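Local coordinates for SusD superfamily protein (PDB 3L22) that probably binds sugars at the outer membrane as a member of the SusD family, though its natural ligand is not established, at residues 128-138 and 165-175. Residues are numbered along the deposited sequence; the frame is centred on the assembly and turned at random. Where two conformers were deposited one is given.
Sequences YYYLNNLYPTP and RSTVKQIYEHI. With ZN (zinc ion), chain H.
Pro136 and Val168 mark the closest backbone approach, CA to CA 6.1 Å, where the chain leaving helix 113-131 passes the first turn of helix 168-178. The direct hydrogen bond across the contact comes from Asn132: its ND2 donates almost straight to Val168 O (3.1 Å, 175°), with the acceptor in the amide plane. Val168 O also takes the helical bond from Tyr172 N, so two donors grip one carbonyl. The same ND2 lies 3.1 Å above the centre of the Tyr172 ring, whose plane stands 78° from the amide, while Asn132 OD1 rests against Ile171 CB (3.4 Å) and is bonded to Ser147 OG; these partners should fix the amide's rotation. At the far end of that ring, one water bridges Tyr172 OH and Asn133 OD1. With CG1 at chi1 63°, Val168 CG2 lies anti to the backbone N and meets both Pro136 CG (3.7 Å) and the Asn132 amide. Ile175 CD1 reaches the backbone of Tyr129, 3.5 Å from its N, and Tyr128 CB meets Ile175 CG1 at 4.0 Å. Thr167 and Gln170 form a capping box that starts the second helix, and one turn beyond Gln170, His174 ND1 binds a zinc ion (2.2 Å). The joint is largely buried: Tyr128 also packs on helix 79-103, while Tyr129, Tyr172 and Ile175 pack on helix 200-213.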
ATOM      1  N   TYR A 128      -7.975  -3.418  -6.603  1.00 13.86           N
ATOM      2  CA  TYR A 128      -8.624  -4.536  -5.904  1.00 13.25           C
ATOM      3  C   TYR A 128      -7.861  -4.972  -4.655  1.00 13.35           C
ATOM      4  O   TYR A 128      -8.478  -5.366  -3.657  1.00 13.03           O
ATOM      5  CB  TYR A 128      -8.863  -5.734  -6.845  1.00 13.21           C
ATOM      6  CG  TYR A 128     -10.118  -5.569  -7.665  1.00 12.49           C
ATOM      7  CD1 TYR A 128     -11.366  -5.549  -7.042  1.00 12.20           C
ATOM      8  CD2 TYR A 128     -10.075  -5.395  -9.058  1.00 14.49           C
ATOM      9  CE1 TYR A 128     -12.532  -5.373  -7.758  1.00 14.08           C
ATOM     10  CE2 TYR A 128     -11.269  -5.227  -9.801  1.00 12.15           C
ATOM     11  CZ  TYR A 128     -12.486  -5.213  -9.132  1.00 13.87           C
ATOM     12  OH  TYR A 128     -13.666  -5.023  -9.791  1.00 13.01           O
ATOM     13  N   TYR A 129      -6.529  -4.922  -4.705  1.00 12.84           N
ATOM     14  CA  TYR A 129      -5.728  -5.315  -3.563  1.00 13.52           C
ATOM     15  C   TYR A 129      -6.021  -4.445  -2.325  1.00 13.12           C
ATOM     16  O   TYR A 129      -6.169  -4.951  -1.202  1.00 12.14           O
ATOM     17  CB  TYR A 129      -4.223  -5.273  -3.933  1.00 14.00           C
ATOM     18  CG  TYR A 129      -3.315  -5.317  -2.744  1.00 13.01           C
ATOM     19  CD1 TYR A 129      -2.940  -6.533  -2.181  1.00 15.49           C
ATOM     20  CD2 TYR A 129      -2.813  -4.162  -2.190  1.00 15.17           C
ATOM     21  CE1 TYR A 129      -2.103  -6.600  -1.087  1.00 16.04           C
ATOM     22  CE2 TYR A 129      -1.963  -4.209  -1.062  1.00 15.11           C
ATOM     23  CZ  TYR A 129      -1.611  -5.422  -0.529  1.00 16.86           C
ATOM     24  OH  TYR A 129      -0.761  -5.494   0.559  1.00 18.45           O
ATOM     25  N   TYR A 130      -6.079  -3.130  -2.535  1.00 12.97           N
ATOM     26  CA  TYR A 130      -6.405  -2.238  -1.429  1.00 13.57           C
ATOM     27  C   TYR A 130      -7.851  -2.427  -0.905  1.00 13.13           C
ATOM     28  O   TYR A 130      -8.052  -2.451   0.309  1.00 13.87           O
ATOM     29  CB  TYR A 130      -6.078  -0.788  -1.786  1.00 13.93           C
ATOM     30  CG  TYR A 130      -4.577  -0.514  -1.816  1.00 14.01           C
ATOM     31  CD1 TYR A 130      -3.803  -0.685  -0.675  1.00 15.86           C
ATOM     32  CD2 TYR A 130      -3.958  -0.049  -2.968  1.00 14.94           C
ATOM     33  CE1 TYR A 130      -2.443  -0.414  -0.676  1.00 14.40           C
ATOM     34  CE2 TYR A 130      -2.603   0.212  -2.998  1.00 14.72           C
ATOM     35  CZ  TYR A 130      -1.851   0.049  -1.844  1.00 14.44           C
ATOM     36  OH  TYR A 130      -0.511   0.309  -1.848  1.00 14.04           O
ATOM     37  N   LEU A 131      -8.821  -2.642  -1.787  1.00 12.07           N
ATOM     38  CA  LEU A 131     -10.182  -2.952  -1.350  1.00 12.62           C
ATOM     39  C   LEU A 131     -10.213  -4.251  -0.514  1.00 12.93           C
ATOM     40  O   LEU A 131     -10.907  -4.330   0.511  1.00 13.06           O
ATOM     41  CB  LEU A 131     -11.130  -3.071  -2.536  1.00 12.76           C
ATOM     42  CG  LEU A 131     -11.403  -1.846  -3.422  1.00 12.32           C
ATOM     43  CD1 LEU A 131     -12.290  -2.258  -4.596  1.00  8.86           C
ATOM     44  CD2 LEU A 131     -12.051  -0.704  -2.560  1.00 11.70           C
ATOM     45  N   ASN A 132      -9.375  -5.217  -0.887  1.00 13.01           N
ATOM     46  CA  ASN A 132      -9.352  -6.518  -0.229  1.00 13.46           C
ATOM     47  C   ASN A 132      -8.731  -6.437   1.167  1.00 13.14           C
ATOM     48  O   ASN A 132      -8.779  -7.411   1.905  1.00 12.58           O
ATOM     49  CB  ASN A 132      -8.563  -7.555  -1.055  1.00 13.25           C
ATOM     50  CG  ASN A 132      -9.230  -8.922  -1.109  1.00 13.57           C
ATOM     51  OD1 ASN A 132     -10.444  -9.034  -0.982  1.00 14.33           O
ATOM     52  ND2 ASN A 132      -8.418  -9.984  -1.318  1.00 11.71           N
ATOM     53  N   ASN A 133      -8.091  -5.312   1.482  1.00 13.04           N
ATOM     54  CA  ASN A 133      -7.509  -5.070   2.802  1.00 12.98           C
ATOM     55  C   ASN A 133      -8.294  -4.065   3.645  1.00 13.34           C
ATOM     56  O   ASN A 133      -7.769  -3.570   4.667  1.00 14.25           O
ATOM     57  CB  ASN A 133      -6.054  -4.629   2.633  1.00 13.31           C
ATOM     58  CG  ASN A 133      -5.134  -5.787   2.319  1.00 13.89           C
ATOM     59  OD1 ASN A 133      -4.774  -6.544   3.229  1.00 16.49           O
ATOM     60  ND2 ASN A 133      -4.767  -5.954   1.036  1.00 14.86           N
ATOM     61  N   LEU A 134      -9.564  -3.836   3.280  1.00 13.25           N
ATOM     62  CA  LEU A 134     -10.499  -3.002   4.056  1.00 13.24           C
ATOM     63  C   LEU A 134     -11.834  -3.697   4.372  1.00 13.72           C
ATOM     64  O   LEU A 134     -12.270  -3.692   5.523  1.00 14.54           O
ATOM     65  CB  LEU A 134     -10.762  -1.675   3.352  1.00 12.44           C
ATOM     66  CG  LEU A 134      -9.552  -0.730   3.302  1.00 14.00           C
ATOM     67  CD1 LEU A 134      -9.774   0.393   2.271  1.00  9.89           C
ATOM     68  CD2 LEU A 134      -9.240  -0.194   4.722  1.00 14.08           C
ATOM     69  N   TYR A 135     -12.453  -4.317   3.375  1.00 13.15           N
ATOM     70  CA  TYR A 135     -13.823  -4.809   3.482  1.00 14.17           C
ATOM     71  C   TYR A 135     -13.995  -6.251   4.020  1.00 14.22           C
ATOM     72  O   TYR A 135     -14.856  -6.469   4.826  1.00 14.55           O
ATOM     73  CB  TYR A 135     -14.549  -4.564   2.150  1.00 14.16           C
ATOM     74  CG  TYR A 135     -14.607  -3.071   1.860  1.00 15.15           C
ATOM     75  CD1 TYR A 135     -15.563  -2.250   2.490  1.00 15.30           C
ATOM     76  CD2 TYR A 135     -13.683  -2.462   1.017  1.00 14.27           C
ATOM     77  CE1 TYR A 135     -15.601  -0.859   2.266  1.00 14.76           C
ATOM     78  CE2 TYR A 135     -13.709  -1.065   0.808  1.00 14.09           C
ATOM     79  CZ  TYR A 135     -14.664  -0.279   1.417  1.00 14.26           C
ATOM     80  OH  TYR A 135     -14.685   1.075   1.165  1.00 14.61           O
ATOM     81  N   PRO A 136     -13.140  -7.212   3.623  1.00 14.38           N
ATOM     82  CA  PRO A 136     -13.394  -8.542   4.132  1.00 14.10           C
ATOM     83  C   PRO A 136     -12.555  -8.883   5.351  1.00 14.00           C
ATOM     84  O   PRO A 136     -11.461  -8.338   5.530  1.00 13.33           O
ATOM     85  CB  PRO A 136     -12.927  -9.436   2.990  1.00 13.76           C
ATOM     86  CG  PRO A 136     -11.765  -8.700   2.437  1.00 13.57           C
ATOM     87  CD  PRO A 136     -12.151  -7.246   2.531  1.00 14.43           C
ATOM     88  N   THR A 137     -13.050  -9.836   6.129  1.00 13.23           N
ATOM     89  CA  THR A 137     -12.203 -10.553   7.053  1.00 13.60           C
ATOM     90  C   THR A 137     -11.006 -11.096   6.268  1.00 13.88           C
ATOM     91  O   THR A 137     -11.199 -11.584   5.148  1.00 14.01           O
ATOM     92  CB  THR A 137     -12.987 -11.715   7.670  1.00 13.58           C
ATOM     93  OG1 THR A 137     -14.099 -11.171   8.357  1.00 12.59           O
ATOM     94  CG2 THR A 137     -12.145 -12.556   8.646  1.00 11.64           C
ATOM     95  N   PRO A 138      -9.787 -11.029   6.838  1.00 14.50           N
ATOM     96  CA  PRO A 138      -8.621 -11.498   6.104  1.00 14.54           C
ATOM     97  C   PRO A 138      -8.647 -12.987   5.784  1.00 14.23           C
ATOM     98  O   PRO A 138      -9.229 -13.798   6.488  1.00 13.86           O
ATOM     99  CB  PRO A 138      -7.449 -11.175   7.049  1.00 14.76           C
ATOM    100  CG  PRO A 138      -8.065 -11.135   8.396  1.00 14.30           C
ATOM    101  CD  PRO A 138      -9.378 -10.473   8.141  1.00 15.17           C
ATOM    102  N   ARG A 165     -20.995  -9.842  -3.795  1.00 17.18           N
ATOM    103  CA  ARG A 165     -19.616  -9.708  -3.379  0.60 17.06           C
ATOM    104  C   ARG A 165     -18.900 -11.030  -3.667  1.00 16.90           C
ATOM    105  O   ARG A 165     -19.459 -12.085  -3.424  1.00 16.94           O
ATOM    106  CB  ARG A 165     -19.548  -9.377  -1.883  0.60 17.26           C
ATOM    107  CG  ARG A 165     -20.338  -8.117  -1.475  0.60 16.99           C
ATOM    108  CD  ARG A 165     -20.567  -8.037   0.041  0.60 16.08           C
ATOM    109  NE  ARG A 165     -19.305  -7.760   0.733  0.60 15.68           N
ATOM    110  CZ  ARG A 165     -19.140  -7.732   2.056  0.60 13.09           C
ATOM    111  NH1 ARG A 165     -20.184  -7.949   2.846  0.60 12.39           N
ATOM    112  NH2 ARG A 165     -17.919  -7.473   2.579  0.60  7.99           N
ATOM    113  N   SER A 166     -17.684 -10.958  -4.210  1.00 15.98           N
ATOM    114  CA  SER A 166     -16.794 -12.107  -4.272  1.00 15.31           C
ATOM    115  C   SER A 166     -16.098 -12.274  -2.935  1.00 15.25           C
ATOM    116  O   SER A 166     -16.104 -11.348  -2.114  1.00 14.96           O
ATOM    117  CB  SER A 166     -15.755 -11.897  -5.362  1.00 15.48           C
ATOM    118  OG  SER A 166     -16.386 -12.022  -6.618  1.00 14.29           O
ATOM    119  N   THR A 167     -15.499 -13.446  -2.714  1.00 14.03           N
ATOM    120  CA  THR A 167     -14.797 -13.717  -1.468  1.00 13.37           C
ATOM    121  C   THR A 167     -13.380 -13.076  -1.468  1.00 13.49           C
ATOM    122  O   THR A 167     -12.844 -12.768  -2.523  1.00 13.44           O
ATOM    123  CB  THR A 167     -14.676 -15.208  -1.198  1.00 12.85           C
ATOM    124  OG1 THR A 167     -13.777 -15.789  -2.140  1.00 13.21           O
ATOM    125  CG2 THR A 167     -16.078 -15.959  -1.248  1.00 11.44           C
ATOM    126  N   VAL A 168     -12.795 -12.898  -0.289  1.00 12.99           N
ATOM    127  CA  VAL A 168     -11.407 -12.452  -0.147  1.00 12.53           C
ATOM    128  C   VAL A 168     -10.457 -13.342  -0.982  1.00 13.26           C
ATOM    129  O   VAL A 168      -9.589 -12.814  -1.690  1.00 12.22           O
ATOM    130  CB  VAL A 168     -11.000 -12.299   1.333  1.00 12.30           C
ATOM    131  CG1 VAL A 168     -11.052 -13.660   2.122  1.00 11.37           C
ATOM    132  CG2 VAL A 168      -9.620 -11.596   1.499  1.00 11.23           C
ATOM    133  N   LYS A 169     -10.670 -14.664  -0.973  1.00 13.40           N
ATOM    134  CA  LYS A 169      -9.882 -15.569  -1.811  0.60 13.31           C
ATOM    135  C   LYS A 169     -10.111 -15.270  -3.309  1.00 13.38           C
ATOM    136  O   LYS A 169      -9.159 -15.217  -4.099  1.00 13.21           O
ATOM    137  CB  LYS A 169     -10.208 -17.042  -1.502  0.60 13.85           C
ATOM    138  CG  LYS A 169      -9.632 -18.120  -2.489  0.60 15.01           C
ATOM    139  CD  LYS A 169     -10.010 -19.565  -2.039  0.60 17.11           C
ATOM    140  CE  LYS A 169      -9.344 -20.725  -2.839  0.60 18.34           C
ATOM    141  NZ  LYS A 169      -9.891 -21.009  -4.251  0.60 18.66           N
ATOM    142  N   GLN A 170     -11.358 -15.078  -3.707  1.00 12.91           N
ATOM    143  CA  GLN A 170     -11.647 -14.854  -5.141  1.00 13.14           C
ATOM    144  C   GLN A 170     -11.006 -13.567  -5.635  1.00 12.54           C
ATOM    145  O   GLN A 170     -10.523 -13.495  -6.783  1.00 11.27           O
ATOM    146  CB  GLN A 170     -13.162 -14.853  -5.419  1.00 13.33           C
ATOM    147  CG  GLN A 170     -13.780 -16.234  -5.402  1.00 13.45           C
ATOM    148  CD  GLN A 170     -15.306 -16.196  -5.368  1.00 16.47           C
ATOM    149  OE1 GLN A 170     -15.937 -15.298  -4.781  1.00 13.07           O
ATOM    150  NE2 GLN A 170     -15.907 -17.179  -6.014  1.00 16.78           N
ATOM    151  N   ILE A 171     -10.988 -12.553  -4.777  1.00 12.12           N
ATOM    152  CA  ILE A 171     -10.402 -11.273  -5.183  1.00 11.55           C
ATOM    153  C   ILE A 171      -8.895 -11.444  -5.361  1.00 11.72           C
ATOM    154  O   ILE A 171      -8.339 -11.011  -6.383  1.00 11.91           O
ATOM    155  CB  ILE A 171     -10.745 -10.131  -4.203  1.00 10.87           C
ATOM    156  CG1 ILE A 171     -12.239  -9.817  -4.239  1.00 11.31           C
ATOM    157  CG2 ILE A 171      -9.920  -8.867  -4.501  1.00 11.93           C
ATOM    158  CD1 ILE A 171     -12.820  -9.312  -5.542  1.00  9.03           C
ATOM    159  N   TYR A 172      -8.238 -12.099  -4.402  1.00 10.94           N
ATOM    160  CA  TYR A 172      -6.836 -12.406  -4.559  1.00 11.55           C
ATOM    161  C   TYR A 172      -6.540 -13.226  -5.802  1.00 12.33           C
ATOM    162  O   TYR A 172      -5.530 -12.991  -6.483  1.00 12.25           O
ATOM    163  CB  TYR A 172      -6.263 -13.123  -3.342  1.00 11.89           C
ATOM    164  CG  TYR A 172      -5.999 -12.255  -2.129  1.00 12.72           C
ATOM    165  CD1 TYR A 172      -5.400 -10.991  -2.242  1.00 11.77           C
ATOM    166  CD2 TYR A 172      -6.283 -12.714  -0.857  1.00 11.69           C
ATOM    167  CE1 TYR A 172      -5.129 -10.215  -1.093  1.00 11.41           C
ATOM    168  CE2 TYR A 172      -6.032 -11.921   0.265  1.00 11.01           C
ATOM    169  CZ  TYR A 172      -5.446 -10.707   0.146  1.00 10.46           C
ATOM    170  OH  TYR A 172      -5.197  -9.943   1.270  1.00 11.73           O
ATOM    171  N   GLU A 173      -7.406 -14.180  -6.108  1.00 13.07           N
ATOM    172  CA  GLU A 173      -7.185 -15.063  -7.256  1.00 12.92           C
ATOM    173  C   GLU A 173      -7.295 -14.286  -8.558  1.00 13.06           C
ATOM    174  O   GLU A 173      -6.533 -14.542  -9.492  1.00 12.53           O
ATOM    175  CB  GLU A 173      -8.147 -16.256  -7.222  1.00 13.08           C
ATOM    176  CG  GLU A 173      -7.703 -17.317  -6.180  1.00 14.89           C
ATOM    177  CD  GLU A 173      -8.760 -18.355  -5.831  1.00 18.32           C
ATOM    178  OE1 GLU A 173      -9.991 -18.104  -6.008  1.00 20.81           O
ATOM    179  OE2 GLU A 173      -8.339 -19.454  -5.368  1.00 22.73           O
ATOM    180  N   HIS A 174      -8.199 -13.310  -8.605  1.00 13.18           N
ATOM    181  CA  HIS A 174      -8.301 -12.477  -9.800  1.00 13.36           C
ATOM    182  C   HIS A 174      -7.068 -11.538  -9.928  1.00 13.15           C
ATOM    183  O   HIS A 174      -6.517 -11.362 -11.018  1.00 13.47           O
ATOM    184  CB  HIS A 174      -9.577 -11.639  -9.879  1.00 13.18           C
ATOM    185  CG  HIS A 174      -9.482 -10.658 -10.982  1.00 11.53           C
ATOM    186  ND1 HIS A 174      -9.647 -11.038 -12.284  1.00 12.45           N
ATOM    187  CD2 HIS A 174      -9.009  -9.390 -11.017  1.00 11.97           C
ATOM    188  CE1 HIS A 174      -9.346 -10.033 -13.084  1.00 11.35           C
ATOM    189  NE2 HIS A 174      -8.932  -9.022 -12.334  1.00 10.47           N
ATOM    190  N   ILE A 175      -6.634 -10.975  -8.819  1.00 12.79           N
ATOM    191  CA  ILE A 175      -5.406 -10.166  -8.785  1.00 12.73           C
ATOM    192  C   ILE A 175      -4.256 -10.968  -9.372  1.00 13.42           C
ATOM    193  O   ILE A 175      -3.523 -10.455 -10.202  1.00 13.50           O
ATOM    194  CB  ILE A 175      -5.073  -9.675  -7.364  1.00 12.74           C
ATOM    195  CG1 ILE A 175      -6.101  -8.620  -6.932  1.00 11.26           C
ATOM    196  CG2 ILE A 175      -3.646  -9.090  -7.286  1.00 10.43           C
ATOM    197  CD1 ILE A 175      -6.153  -8.320  -5.411  1.00 11.85           C
TER
HETATM  198 ZN    ZN H   7     -10.304 -12.945 -13.072  1.00 29.37          ZN
HETATM  199  O   HOH W   1      -3.172  -8.350   2.179  1.00 15.82           O
HETATM  200  O   HOH W   2      -9.521 -12.626 -15.125  1.00 19.15           O